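Bacillaene synthase dehydratase PksH (Bacillus subtilis, PDB 3HP0) dehydrates the (S)-3-hydroxy-3-methylglutaryl group tethered to PksL to a 3-methylglutaconyl moiety, an intermediate step in the synthesis of the antibiotic bacillaene. Local coordinates at residues 90-94 and 146-150; 133-139 and 163-169; 154-159 and 178-182. All coordinates share one frame; numbering follows the deposited sequence.

The character of each contact follows its place in one chain of the crotonase fold. Interaction 1 is the buried one, an aromatic cluster between helices 87-98 and 148-155 with no hydrogen bond across it. Interactions 2 and 3 are only partly buried, and both draw on helix 157-166. Interaction 2 joins the C-terminal end of that helix to the segment carrying E137 through apolar contacts, CA-H...O contacts and bridging waters. Interaction 3 ties the junction between helices 148-155 and 157-166 to 178-182 with charge, backbone acceptors and a lysine laid over a tryptophan face. F133 packs on L180, and M163 on W178, so interactions 2 and 3 adjoin; L148 touches T164 to link 146-150 with 163-169.

Interaction 1. Residues 90-94 and 146-150; sequences YDLWM and CVLPF
W93 and Y90 receive the ring of F150 between them. From the base of the tryptophan outward, CB comes first: it lies over one face of F150, nearer the rim than the middle, 3.5 Å from F150 CZ, and makes a CH-pi contact. With CG anti to the carbonyl carbon (chi1 -71°), the indole runs on toward 146-150. Its CE3 passes 3.8 Å from F150 CE2, and the five-membered ring presents its edge to the phenylalanine face, the planes at 81°. Farther along, CZ3 reaches C146, 3.9 Å from C146 CB, with the backbone of that residue at the indole edge. At the far end, W93 CH2 rests on V147 CG2 at 3.7 Å. This is helix-on-helix packing inside the crotonase fold, where helix 87-98 meets the start of helix 148-155, and helices 115-121 and 220-235 add further side chains; F118 meets W93 edge-to-face. The V147 side chain lies about 7 Å from that of the active-site residue E137. F150 in turn directs an edge at the face of Y90, in a tilted edge-to-face pair, the planes at 57°, with F150 CE2 3.8 Å from Y90 CE1. M94, a selenomethionine, brings CG against the edge of the F150 ring, in its plane. At the tip of Y90 the hydroxyl touches P149, with OH 3.6 Å from P149 CB, while its hydrogen bond goes to the carbonyl oxygen of V221.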
ATOM      1  N   TYR A  90       3.553  -8.491   0.910  1.00 26.70           N
ATOM      2  CA  TYR A  90       3.039  -8.773  -0.423  1.00 24.68           C
ATOM      3  C   TYR A  90       1.724  -9.536  -0.359  1.00 26.42           C
ATOM      4  O   TYR A  90       0.773  -9.196  -1.062  1.00 26.14           O
ATOM      5  CB  TYR A  90       4.052  -9.574  -1.230  1.00 19.18           C
ATOM      6  CG  TYR A  90       3.852  -9.492  -2.731  1.00 18.35           C
ATOM      7  CD1 TYR A  90       4.570  -8.566  -3.499  1.00 14.64           C
ATOM      8  CD2 TYR A  90       2.964 -10.352  -3.390  1.00 15.05           C
ATOM      9  CE1 TYR A  90       4.422  -8.508  -4.871  1.00 14.18           C
ATOM     10  CE2 TYR A  90       2.805 -10.295  -4.779  1.00 14.14           C
ATOM     11  CZ  TYR A  90       3.542  -9.378  -5.511  1.00 17.32           C
ATOM     12  OH  TYR A  90       3.442  -9.352  -6.884  1.00 19.33           O
ATOM     13  N   ASP A  91       1.669 -10.559   0.493  1.00 28.20           N
ATOM     14  CA  ASP A  91       0.458 -11.364   0.643  1.00 28.54           C
ATOM     15  C   ASP A  91      -0.693 -10.563   1.218  1.00 27.02           C
ATOM     16  O   ASP A  91      -1.849 -10.822   0.901  1.00 25.30           O
ATOM     17  CB  ASP A  91       0.728 -12.591   1.511  1.00 30.36           C
ATOM     18  CG  ASP A  91       1.562 -13.619   0.791  1.00 33.13           C
ATOM     19  OD1 ASP A  91       1.296 -13.845  -0.409  1.00 35.19           O
ATOM     20  OD2 ASP A  91       2.473 -14.199   1.414  1.00 36.99           O
ATOM     21  N   LEU A  92      -0.365  -9.596   2.066  1.00 27.00           N
ATOM     22  CA  LEU A  92      -1.365  -8.716   2.657  1.00 26.48           C
ATOM     23  C   LEU A  92      -1.998  -7.901   1.525  1.00 26.86           C
ATOM     24  O   LEU A  92      -3.226  -7.844   1.391  1.00 28.70           O
ATOM     25  CB  LEU A  92      -0.701  -7.781   3.656  1.00 26.64           C
ATOM     26  CG  LEU A  92      -1.503  -6.607   4.214  1.00 28.56           C
ATOM     27  CD1 LEU A  92      -2.815  -7.085   4.818  1.00 28.88           C
ATOM     28  CD2 LEU A  92      -0.648  -5.896   5.247  1.00 27.99           C
ATOM     29  N   TRP A  93      -1.159  -7.289   0.697  1.00 24.68           N
ATOM     30  CA  TRP A  93      -1.670  -6.498  -0.411  1.00 22.69           C
ATOM     31  C   TRP A  93      -2.475  -7.386  -1.346  1.00 23.27           C
ATOM     32  O   TRP A  93      -3.454  -6.938  -1.941  1.00 20.96           O
ATOM     33  CB  TRP A  93      -0.526  -5.824  -1.169  1.00 21.29           C
ATOM     34  CG  TRP A  93       0.121  -4.702  -0.392  1.00 21.10           C
ATOM     35  CD1 TRP A  93      -0.416  -4.022   0.662  1.00 20.80           C
ATOM     36  CD2 TRP A  93       1.403  -4.118  -0.635  1.00 19.91           C
ATOM     37  NE1 TRP A  93       0.452  -3.050   1.093  1.00 22.15           N
ATOM     38  CE2 TRP A  93       1.578  -3.086   0.315  1.00 21.36           C
ATOM     39  CE3 TRP A  93       2.427  -4.367  -1.560  1.00 20.03           C
ATOM     40  CZ2 TRP A  93       2.738  -2.300   0.366  1.00 22.36           C
ATOM     41  CZ3 TRP A  93       3.579  -3.589  -1.510  1.00 20.41           C
ATOM     42  CH2 TRP A  93       3.724  -2.567  -0.552  1.00 21.38           C
HETATM   43  N   MSE A  94      -2.069  -8.650  -1.465  1.00 23.75           N
HETATM   44  CA  MSE A  94      -2.791  -9.591  -2.322  1.00 24.71           C
HETATM   45  C   MSE A  94      -4.156  -9.902  -1.718  1.00 21.71           C
HETATM   46  O   MSE A  94      -5.148 -10.025  -2.428  1.00 20.42           O
HETATM   47  CB  MSE A  94      -2.017 -10.896  -2.486  1.00 27.26           C
HETATM   48  CG  MSE A  94      -0.761 -10.781  -3.323  1.00 37.15           C
HETATM   49 SE   MSE A  94      -0.244 -12.507  -4.071  1.00 50.44          SE
HETATM   50  CE  MSE A  94      -1.342 -12.447  -5.670  1.00 45.23           C
ATOM     51  N   CYS A 146       8.065  -4.521  -4.730  1.00 29.22           N
ATOM     52  CA  CYS A 146       6.855  -5.127  -4.191  1.00 31.61           C
ATOM     53  C   CYS A 146       5.608  -4.354  -4.620  1.00 30.67           C
ATOM     54  O   CYS A 146       4.553  -4.934  -4.889  1.00 29.58           O
ATOM     55  CB  CYS A 146       6.932  -5.197  -2.664  1.00 36.70           C
ATOM     56  SG  CYS A 146       8.364  -6.131  -2.003  1.00 47.20           S
ATOM     57  N   VAL A 147       5.745  -3.038  -4.708  1.00 29.40           N
ATOM     58  CA  VAL A 147       4.644  -2.162  -5.087  1.00 27.31           C
ATOM     59  C   VAL A 147       4.256  -2.223  -6.559  1.00 25.06           C
ATOM     60  O   VAL A 147       3.071  -2.275  -6.905  1.00 24.32           O
ATOM     61  CB  VAL A 147       4.994  -0.674  -4.748  1.00 27.27           C
ATOM     62  CG1 VAL A 147       3.906   0.257  -5.258  1.00 26.18           C
ATOM     63  CG2 VAL A 147       5.182  -0.515  -3.248  1.00 23.73           C
ATOM     64  N   LEU A 148       5.269  -2.224  -7.416  1.00 25.19           N
ATOM     65  CA  LEU A 148       5.086  -2.186  -8.871  1.00 24.03           C
ATOM     66  C   LEU A 148       4.040  -3.060  -9.540  1.00 23.65           C
ATOM     67  O   LEU A 148       3.333  -2.581 -10.424  1.00 25.62           O
ATOM     68  CB  LEU A 148       6.442  -2.382  -9.576  1.00 24.74           C
ATOM     69  CG  LEU A 148       7.472  -1.267  -9.316  1.00 28.14           C
ATOM     70  CD1 LEU A 148       8.816  -1.598  -9.967  1.00 27.34           C
ATOM     71  CD2 LEU A 148       6.940   0.050  -9.859  1.00 27.18           C
ATOM     72  N   PRO A 149       3.930  -4.352  -9.158  1.00 23.38           N
ATOM     73  CA  PRO A 149       2.920  -5.205  -9.807  1.00 20.61           C
ATOM     74  C   PRO A 149       1.492  -4.705  -9.558  1.00 19.28           C
ATOM     75  O   PRO A 149       0.634  -4.751 -10.445  1.00 16.91           O
ATOM     76  CB  PRO A 149       3.182  -6.586  -9.206  1.00 20.58           C
ATOM     77  CG  PRO A 149       4.661  -6.534  -8.877  1.00 24.00           C
ATOM     78  CD  PRO A 149       4.808  -5.146  -8.281  1.00 21.74           C
ATOM     79  N   PHE A 150       1.249  -4.227  -8.345  1.00 19.83           N
ATOM     80  CA  PHE A 150      -0.061  -3.684  -7.977  1.00 20.60           C
ATOM     81  C   PHE A 150      -0.287  -2.336  -8.693  1.00 19.57           C
ATOM     82  O   PHE A 150      -1.366  -2.081  -9.233  1.00 18.43           O
ATOM     83  CB  PHE A 150      -0.133  -3.500  -6.456  1.00 20.86           C
ATOM     84  CG  PHE A 150      -0.050  -4.792  -5.680  1.00 21.47           C
ATOM     85  CD1 PHE A 150      -1.186  -5.583  -5.491  1.00 19.88           C
ATOM     86  CD2 PHE A 150       1.173  -5.242  -5.176  1.00 20.95           C
ATOM     87  CE1 PHE A 150      -1.107  -6.792  -4.819  1.00 18.43           C
ATOM     88  CE2 PHE A 150       1.263  -6.461  -4.495  1.00 20.05           C
ATOM     89  CZ  PHE A 150       0.122  -7.234  -4.317  1.00 18.45           C
TER

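Interaction 2. Residues 133-139 and 163-169; sequences FSLSELL and MTLMTKP
L135 lays its CG against the terminal methyl of the selenomethionine M163, 3.8 Å from CE, the two side chains crossing at about a right angle. Its CD1 branch extends to T164, 3.6 Å from OG1, a hydroxyl already bonded to the carbonyl oxygen of A160. The contact belongs to the crotonase fold: the chain leaving strand 132-134 runs along the C-terminal end of helix 157-166 before entering the 3-10 turn that begins at the active-site residue E137. The E137 side chain itself takes no part; the contact is made by residues before and after it, chiefly L135 and L138. On the helix side, T167 leaves the helical conformation with positive phi (63°), which turns the chain toward P169. At this bend T167 CA meets the carbonyl oxygen of L135 in a CA-H...O contact 3.3 Å long and nearly straight, 163° at the hydrogen. T167 CG2, anti to the backbone N, packs against S136 CA at 3.6 Å and also meets L139. From the 3-10 turn, L138 sends CD2 to the helix backbone, near T164 O and L165 CA. At the strand end, S134 CB rests on P169, while the F133 backbone is hydrogen-bonded to I170. No direct hydrogen bond crosses the contact, and water supplies the polar link instead. One water accepts from L135 N and lies within hydrogen-bonding distance of M163 O, though it has more acceptors around it than protons to give. The other accepts from L138 N at 2.8 Å and donates to L135 O at 2.7 Å and to T164 O at 3.0 Å.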
ATOM      1  N   PHE A 133       1.387  11.436  -4.885  1.00 30.58           N
ATOM      2  CA  PHE A 133       2.031  10.127  -4.890  1.00 31.25           C
ATOM      3  C   PHE A 133       3.434  10.175  -5.482  1.00 31.85           C
ATOM      4  O   PHE A 133       3.650  10.833  -6.494  1.00 33.97           O
ATOM      5  CB  PHE A 133       1.143   9.162  -5.697  1.00 29.00           C
ATOM      6  CG  PHE A 133      -0.300   9.182  -5.274  1.00 25.01           C
ATOM      7  CD1 PHE A 133      -0.765   8.317  -4.288  1.00 26.34           C
ATOM      8  CD2 PHE A 133      -1.179  10.118  -5.811  1.00 26.53           C
ATOM      9  CE1 PHE A 133      -2.086   8.383  -3.833  1.00 25.98           C
ATOM     10  CE2 PHE A 133      -2.499  10.201  -5.371  1.00 25.97           C
ATOM     11  CZ  PHE A 133      -2.957   9.329  -4.376  1.00 27.27           C
ATOM     12  N   SER A 134       4.382   9.466  -4.876  1.00 32.94           N
ATOM     13  CA  SER A 134       5.747   9.482  -5.400  1.00 35.26           C
ATOM     14  C   SER A 134       6.601   8.231  -5.165  1.00 34.48           C
ATOM     15  O   SER A 134       6.408   7.484  -4.202  1.00 33.88           O
ATOM     16  CB  SER A 134       6.498  10.701  -4.856  1.00 35.59           C
ATOM     17  OG  SER A 134       6.722  10.573  -3.463  1.00 36.47           O
ATOM     18  N   LEU A 135       7.552   8.028  -6.072  1.00 34.60           N
ATOM     19  CA  LEU A 135       8.486   6.907  -6.022  1.00 35.51           C
ATOM     20  C   LEU A 135       9.876   7.488  -6.241  1.00 37.32           C
ATOM     21  O   LEU A 135      10.259   7.778  -7.373  1.00 37.38           O
ATOM     22  CB  LEU A 135       8.181   5.897  -7.129  1.00 34.17           C
ATOM     23  CG  LEU A 135       6.817   5.208  -7.103  1.00 32.24           C
ATOM     24  CD1 LEU A 135       6.711   4.237  -8.254  1.00 31.80           C
ATOM     25  CD2 LEU A 135       6.640   4.476  -5.783  1.00 34.28           C
ATOM     26  N   SER A 136      10.621   7.663  -5.151  1.00 38.73           N
ATOM     27  CA  SER A 136      11.962   8.236  -5.201  1.00 40.51           C
ATOM     28  C   SER A 136      13.072   7.191  -5.063  1.00 41.21           C
ATOM     29  O   SER A 136      14.253   7.506  -5.219  1.00 41.45           O
ATOM     30  CB  SER A 136      12.115   9.285  -4.091  1.00 41.69           C
ATOM     31  OG  SER A 136      11.971   8.700  -2.801  1.00 43.75           O
ATOM     32  N   GLU A 137      12.690   5.954  -4.774  1.00 41.17           N
ATOM     33  CA  GLU A 137      13.656   4.875  -4.595  1.00 41.70           C
ATOM     34  C   GLU A 137      14.825   4.855  -5.581  1.00 40.97           C
ATOM     35  O   GLU A 137      15.967   4.645  -5.179  1.00 41.44           O
ATOM     36  CB  GLU A 137      12.947   3.517  -4.653  1.00 42.97           C
ATOM     37  CG  GLU A 137      11.943   3.258  -3.529  1.00 46.20           C
ATOM     38  CD  GLU A 137      10.774   4.222  -3.549  1.00 46.99           C
ATOM     39  OE1 GLU A 137      10.188   4.427  -4.637  1.00 46.33           O
ATOM     40  OE2 GLU A 137      10.437   4.768  -2.478  1.00 49.26           O
ATOM     41  N   LEU A 138      14.550   5.077  -6.864  1.00 39.83           N
ATOM     42  CA  LEU A 138      15.593   5.026  -7.883  1.00 39.64           C
ATOM     43  C   LEU A 138      16.746   6.010  -7.664  1.00 41.18           C
ATOM     44  O   LEU A 138      17.826   5.850  -8.243  1.00 40.51           O
ATOM     45  CB  LEU A 138      14.974   5.221  -9.270  1.00 39.39           C
ATOM     46  CG  LEU A 138      15.740   4.666 -10.480  1.00 40.82           C
ATOM     47  CD1 LEU A 138      16.060   3.194 -10.282  1.00 39.00           C
ATOM     48  CD2 LEU A 138      14.897   4.849 -11.737  1.00 42.94           C
ATOM     49  N   LEU A 139      16.529   7.020  -6.827  1.00 40.27           N
ATOM     50  CA  LEU A 139      17.579   7.989  -6.538  1.00 41.00           C
ATOM     51  C   LEU A 139      18.688   7.297  -5.730  1.00 42.30           C
ATOM     52  O   LEU A 139      19.843   7.726  -5.728  1.00 41.98           O
ATOM     53  CB  LEU A 139      17.004   9.175  -5.754  1.00 38.39           C
ATOM     54  CG  LEU A 139      16.012  10.062  -6.517  1.00 38.68           C
ATOM     55  CD1 LEU A 139      15.323  11.027  -5.566  1.00 37.70           C
ATOM     56  CD2 LEU A 139      16.742  10.809  -7.618  1.00 37.43           C
HETATM   57  N   MSE A 163       6.948   7.208 -13.917  1.00 28.42           N
HETATM   58  CA  MSE A 163       6.896   7.618 -12.522  1.00 30.05           C
HETATM   59  C   MSE A 163       8.165   7.239 -11.772  1.00 27.31           C
HETATM   60  O   MSE A 163       8.740   8.049 -11.040  1.00 25.28           O
HETATM   61  CB  MSE A 163       5.720   6.929 -11.835  1.00 34.03           C
HETATM   62  CG  MSE A 163       4.752   7.845 -11.161  1.00 40.11           C
HETATM   63 SE   MSE A 163       3.289   6.807 -10.445  1.00 45.07          SE
HETATM   64  CE  MSE A 163       3.760   6.935  -8.580  1.00 40.06           C
ATOM     65  N   THR A 164       8.580   5.990 -11.947  1.00 25.63           N
ATOM     66  CA  THR A 164       9.749   5.475 -11.253  1.00 26.28           C
ATOM     67  C   THR A 164      11.016   6.161 -11.730  1.00 26.02           C
ATOM     68  O   THR A 164      11.858   6.532 -10.921  1.00 24.81           O
ATOM     69  CB  THR A 164       9.879   3.943 -11.444  1.00 27.65           C
ATOM     70  OG1 THR A 164       8.622   3.316 -11.148  1.00 25.83           O
ATOM     71  CG2 THR A 164      10.953   3.375 -10.509  1.00 23.03           C
ATOM     72  N   LEU A 165      11.131   6.336 -13.046  1.00 27.40           N
ATOM     73  CA  LEU A 165      12.292   6.981 -13.646  1.00 29.15           C
ATOM     74  C   LEU A 165      12.374   8.471 -13.310  1.00 30.38           C
ATOM     75  O   LEU A 165      13.462   8.979 -13.046  1.00 30.07           O
ATOM     76  CB  LEU A 165      12.276   6.820 -15.170  1.00 28.77           C
ATOM     77  CG  LEU A 165      12.508   5.435 -15.787  1.00 29.47           C
ATOM     78  CD1 LEU A 165      12.185   5.480 -17.266  1.00 28.30           C
ATOM     79  CD2 LEU A 165      13.945   4.992 -15.574  1.00 27.97           C
HETATM   80  N   MSE A 166      11.230   9.159 -13.308  1.00 31.21           N
HETATM   81  CA  MSE A 166      11.196  10.599 -13.034  1.00 32.50           C
HETATM   82  C   MSE A 166      11.250  11.018 -11.569  1.00 31.47           C
HETATM   83  O   MSE A 166      11.568  12.164 -11.265  1.00 28.55           O
HETATM   84  CB  MSE A 166       9.977  11.237 -13.700  1.00 36.51           C
HETATM   85  CG  MSE A 166      10.059  11.290 -15.219  1.00 42.53           C
HETATM   86 SE   MSE A 166      11.671  12.147 -15.879  1.00 55.04          SE
HETATM   87  CE  MSE A 166      12.643  10.583 -16.419  1.00 48.19           C
ATOM     88  N   THR A 167      10.911  10.105 -10.670  1.00 33.37           N
ATOM     89  CA  THR A 167      10.988  10.384  -9.244  1.00 37.84           C
ATOM     90  C   THR A 167      10.102  11.494  -8.669  1.00 40.32           C
ATOM     91  O   THR A 167       9.953  11.598  -7.448  1.00 41.69           O
ATOM     92  CB  THR A 167      12.436  10.709  -8.874  1.00 39.19           C
ATOM     93  OG1 THR A 167      13.267   9.600  -9.230  1.00 42.13           O
ATOM     94  CG2 THR A 167      12.565  10.998  -7.385  1.00 41.41           C
ATOM     95  N   LYS A 168       9.510  12.329  -9.512  1.00 42.35           N
ATOM     96  CA  LYS A 168       8.694  13.399  -8.957  1.00 44.29           C
ATOM     97  C   LYS A 168       7.258  13.002  -8.649  1.00 43.87           C
ATOM     98  O   LYS A 168       6.592  12.346  -9.450  1.00 43.49           O
ATOM     99  CB  LYS A 168       8.707  14.628  -9.867  1.00 47.53           C
ATOM    100  CG  LYS A 168       8.100  14.433 -11.233  1.00 51.65           C
ATOM    101  CD  LYS A 168       8.012  15.773 -11.954  1.00 55.84           C
ATOM    102  CE  LYS A 168       7.155  16.767 -11.167  1.00 57.63           C
ATOM    103  NZ  LYS A 168       6.907  18.030 -11.923  1.00 59.94           N
ATOM    104  N   PRO A 169       6.762  13.413  -7.474  1.00 42.61           N
ATOM    105  CA  PRO A 169       5.398  13.098  -7.062  1.00 41.34           C
ATOM    106  C   PRO A 169       4.399  13.565  -8.108  1.00 40.07           C
ATOM    107  O   PRO A 169       4.625  14.565  -8.792  1.00 39.29           O
ATOM    108  CB  PRO A 169       5.262  13.846  -5.738  1.00 42.34           C
ATOM    109  CG  PRO A 169       6.156  15.015  -5.929  1.00 42.22           C
ATOM    110  CD  PRO A 169       7.369  14.390  -6.554  1.00 42.23           C
TER
HETATM  111  O   HOH W   1      12.160   5.920  -8.010  1.00 28.37           O
HETATM  112  O   HOH W   2       7.349   9.205  -8.546  1.00 35.31           O

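Interaction 3. Residues 154-159 and 178-182; sequences RIGRQK and WGLID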
ATOM      1  N   ARG A 154      -2.977  -1.197 -12.041  1.00 23.40           N
ATOM      2  CA  ARG A 154      -3.872  -0.041 -12.058  1.00 24.40           C
ATOM      3  C   ARG A 154      -3.632   0.989 -13.155  1.00 22.86           C
ATOM      4  O   ARG A 154      -4.580   1.452 -13.784  1.00 23.50           O
ATOM      5  CB  ARG A 154      -3.828   0.695 -10.710  1.00 24.21           C
ATOM      6  CG  ARG A 154      -4.925   0.308  -9.747  1.00 22.42           C
ATOM      7  CD  ARG A 154      -4.781   1.037  -8.425  1.00 20.23           C
ATOM      8  NE  ARG A 154      -5.883   0.710  -7.533  1.00 21.53           N
ATOM      9  CZ  ARG A 154      -7.051   1.350  -7.508  1.00 25.04           C
ATOM     10  NH1 ARG A 154      -7.271   2.376  -8.327  1.00 24.97           N
ATOM     11  NH2 ARG A 154      -8.019   0.932  -6.693  1.00 23.38           N
ATOM     12  N   ILE A 155      -2.372   1.347 -13.399  1.00 21.61           N
ATOM     13  CA  ILE A 155      -2.089   2.396 -14.379  1.00 19.84           C
ATOM     14  C   ILE A 155      -1.357   2.000 -15.639  1.00 21.09           C
ATOM     15  O   ILE A 155      -1.169   2.820 -16.525  1.00 21.62           O
ATOM     16  CB  ILE A 155      -1.299   3.537 -13.729  1.00 18.98           C
ATOM     17  CG1 ILE A 155       0.068   3.032 -13.275  1.00 16.08           C
ATOM     18  CG2 ILE A 155      -2.059   4.072 -12.519  1.00 20.83           C
ATOM     19  CD1 ILE A 155       0.954   4.135 -12.739  1.00 16.90           C
ATOM     20  N   GLY A 156      -0.934   0.748 -15.723  1.00 22.44           N
ATOM     21  CA  GLY A 156      -0.230   0.306 -16.902  1.00 21.84           C
ATOM     22  C   GLY A 156       1.267   0.363 -16.687  1.00 23.12           C
ATOM     23  O   GLY A 156       1.755   1.003 -15.754  1.00 22.94           O
ATOM     24  N   ARG A 157       1.989  -0.320 -17.562  1.00 23.69           N
ATOM     25  CA  ARG A 157       3.433  -0.382 -17.504  1.00 26.73           C
ATOM     26  C   ARG A 157       4.112   0.964 -17.768  1.00 24.80           C
ATOM     27  O   ARG A 157       5.000   1.364 -17.026  1.00 22.40           O
ATOM     28  CB  ARG A 157       3.940  -1.412 -18.516  1.00 30.50           C
ATOM     29  CG  ARG A 157       4.588  -2.618 -17.886  1.00 35.53           C
ATOM     30  CD  ARG A 157       3.747  -3.887 -17.991  1.00 39.04           C
ATOM     31  NE  ARG A 157       4.337  -4.929 -17.148  1.00 44.06           N
ATOM     32  CZ  ARG A 157       3.750  -6.071 -16.816  1.00 43.88           C
ATOM     33  NH1 ARG A 157       2.536  -6.364 -17.253  1.00 44.46           N
ATOM     34  NH2 ARG A 157       4.378  -6.911 -16.010  1.00 47.54           N
ATOM     35  N   GLN A 158       3.689   1.669 -18.811  1.00 22.01           N
ATOM     36  CA  GLN A 158       4.329   2.936 -19.134  1.00 23.53           C
ATOM     37  C   GLN A 158       4.197   4.003 -18.049  1.00 23.92           C
ATOM     38  O   GLN A 158       5.165   4.686 -17.715  1.00 22.29           O
ATOM     39  CB  GLN A 158       3.810   3.459 -20.479  1.00 22.90           C
ATOM     40  CG  GLN A 158       4.561   4.666 -21.022  1.00 25.23           C
ATOM     41  CD  GLN A 158       6.075   4.549 -20.860  1.00 25.06           C
ATOM     42  OE1 GLN A 158       6.650   3.481 -21.048  1.00 29.37           O
ATOM     43  NE2 GLN A 158       6.723   5.658 -20.523  1.00 21.52           N
ATOM     44  N   LYS A 159       3.011   4.145 -17.480  1.00 24.34           N
ATOM     45  CA  LYS A 159       2.839   5.152 -16.457  1.00 26.18           C
ATOM     46  C   LYS A 159       3.668   4.836 -15.212  1.00 25.64           C
ATOM     47  O   LYS A 159       4.281   5.732 -14.622  1.00 23.82           O
ATOM     48  CB  LYS A 159       1.354   5.295 -16.112  1.00 29.52           C
ATOM     49  CG  LYS A 159       0.511   5.773 -17.289  1.00 32.54           C
ATOM     50  CD  LYS A 159       0.779   7.238 -17.615  1.00 37.44           C
ATOM     51  CE  LYS A 159       0.113   7.664 -18.936  1.00 41.90           C
ATOM     52  NZ  LYS A 159      -1.323   7.218 -19.049  1.00 45.54           N
ATOM     53  N   TRP A 178      -4.803   8.676 -14.642  1.00 28.30           N
ATOM     54  CA  TRP A 178      -4.097   7.416 -14.862  1.00 27.76           C
ATOM     55  C   TRP A 178      -4.802   6.166 -14.337  1.00 27.20           C
ATOM     56  O   TRP A 178      -4.532   5.057 -14.794  1.00 28.36           O
ATOM     57  CB  TRP A 178      -2.703   7.483 -14.244  1.00 27.44           C
ATOM     58  CG  TRP A 178      -1.817   8.537 -14.836  1.00 28.21           C
ATOM     59  CD1 TRP A 178      -2.119   9.396 -15.857  1.00 29.49           C
ATOM     60  CD2 TRP A 178      -0.472   8.837 -14.445  1.00 28.80           C
ATOM     61  NE1 TRP A 178      -1.044  10.206 -16.125  1.00 29.95           N
ATOM     62  CE2 TRP A 178      -0.017   9.881 -15.279  1.00 29.56           C
ATOM     63  CE3 TRP A 178       0.399   8.314 -13.479  1.00 27.62           C
ATOM     64  CZ2 TRP A 178       1.267  10.421 -15.169  1.00 31.02           C
ATOM     65  CZ3 TRP A 178       1.673   8.849 -13.371  1.00 30.10           C
ATOM     66  CH2 TRP A 178       2.097   9.888 -14.216  1.00 30.42           C
ATOM     67  N   GLY A 179      -5.698   6.337 -13.376  1.00 26.05           N
ATOM     68  CA  GLY A 179      -6.389   5.189 -12.829  1.00 22.48           C
ATOM     69  C   GLY A 179      -5.829   4.778 -11.484  1.00 21.05           C
ATOM     70  O   GLY A 179      -6.300   3.802 -10.903  1.00 18.95           O
ATOM     71  N   LEU A 180      -4.821   5.507 -10.992  1.00 19.43           N
ATOM     72  CA  LEU A 180      -4.227   5.207  -9.691  1.00 19.50           C
ATOM     73  C   LEU A 180      -5.295   5.309  -8.605  1.00 22.58           C
ATOM     74  O   LEU A 180      -5.308   4.532  -7.657  1.00 25.25           O
ATOM     75  CB  LEU A 180      -3.083   6.168  -9.372  1.00 19.88           C
ATOM     76  CG  LEU A 180      -2.503   6.021  -7.952  1.00 21.15           C
ATOM     77  CD1 LEU A 180      -2.286   4.544  -7.617  1.00 18.22           C
ATOM     78  CD2 LEU A 180      -1.187   6.786  -7.835  1.00 19.50           C
ATOM     79  N   ILE A 181      -6.188   6.279  -8.737  1.00 24.05           N
ATOM     80  CA  ILE A 181      -7.255   6.427  -7.777  1.00 27.53           C
ATOM     81  C   ILE A 181      -8.576   6.576  -8.529  1.00 28.71           C
ATOM     82  O   ILE A 181      -8.629   7.180  -9.608  1.00 29.08           O
ATOM     83  CB  ILE A 181      -7.037   7.666  -6.822  1.00 29.27           C
ATOM     84  CG1 ILE A 181      -6.723   8.906  -7.638  1.00 30.38           C
ATOM     85  CG2 ILE A 181      -5.924   7.396  -5.810  1.00 30.37           C
ATOM     86  CD1 ILE A 181      -7.962   9.642  -8.057  1.00 37.79           C
ATOM     87  N   ASP A 182      -9.632   5.995  -7.972  1.00 27.87           N
ATOM     88  CA  ASP A 182     -10.965   6.071  -8.552  1.00 30.50           C
ATOM     89  C   ASP A 182     -11.610   7.172  -7.715  1.00 32.95           C
ATOM     90  O   ASP A 182     -11.668   7.060  -6.497  1.00 38.96           O
ATOM     91  CB  ASP A 182     -11.731   4.748  -8.331  1.00 28.48           C
ATOM     92  CG  ASP A 182     -10.865   3.520  -8.533  1.00 26.93           C
ATOM     93  OD1 ASP A 182     -10.175   3.089  -7.580  1.00 24.73           O
ATOM     94  OD2 ASP A 182     -10.853   2.956  -9.651  1.00 28.60           O
TER
HETATM   95  O   HOH W   3      -3.070   4.283 -17.400  1.00 40.22           O
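K159 lies over one face of the W178 indole, while R154 reaches D182 at the other end of the contact; W178, R154 and I155 have the most surface buried here. The elements joined are the short break at G156 between helices 148-155 and 157-166, and the chain that leaves helix 172-178 through G179, in the C-terminal half of the crotonase fold. K159 CD sits over the centre of the ring system, 3.6 Å from W178 CE2, in a CH-pi contact. The lysine chain bends at chi2 (-71°) and again at chi4, which keeps its end over the same ring: NZ is 4.3 Å from the centroid of the five-membered ring, a cation-pi pair. I155 contributes CG2, which touches both W178 CB and L180 CB, 3.9 Å from each of those atoms.

At the other end R154 stretches out from CG to NE and delivers its guanidinium to D182 and G179. NH1 and NH2 both grip a single carboxylate oxygen in an end-on salt bridge, with D182 OD1 3.1 Å from NH1 and 3.2 Å from NH2. The two flat groups are turned 65° apart, although OD1 lies in the guanidinium plane. D182 OD1 turns its syn lone pair to R154 NH2, whereas R154 NH1 meets the same oxygen from above the carboxylate plane (41° out of it). NH1 also donates to G179 O at 3.1 Å. S120 O and T122 O take further guanidinium hydrogens, and A125 N donates to the same OD1, so the group is pinned from several directions. Between the two ends, a water donates to I155 O at 2.6 Å and to W178 O at 3.1 Å.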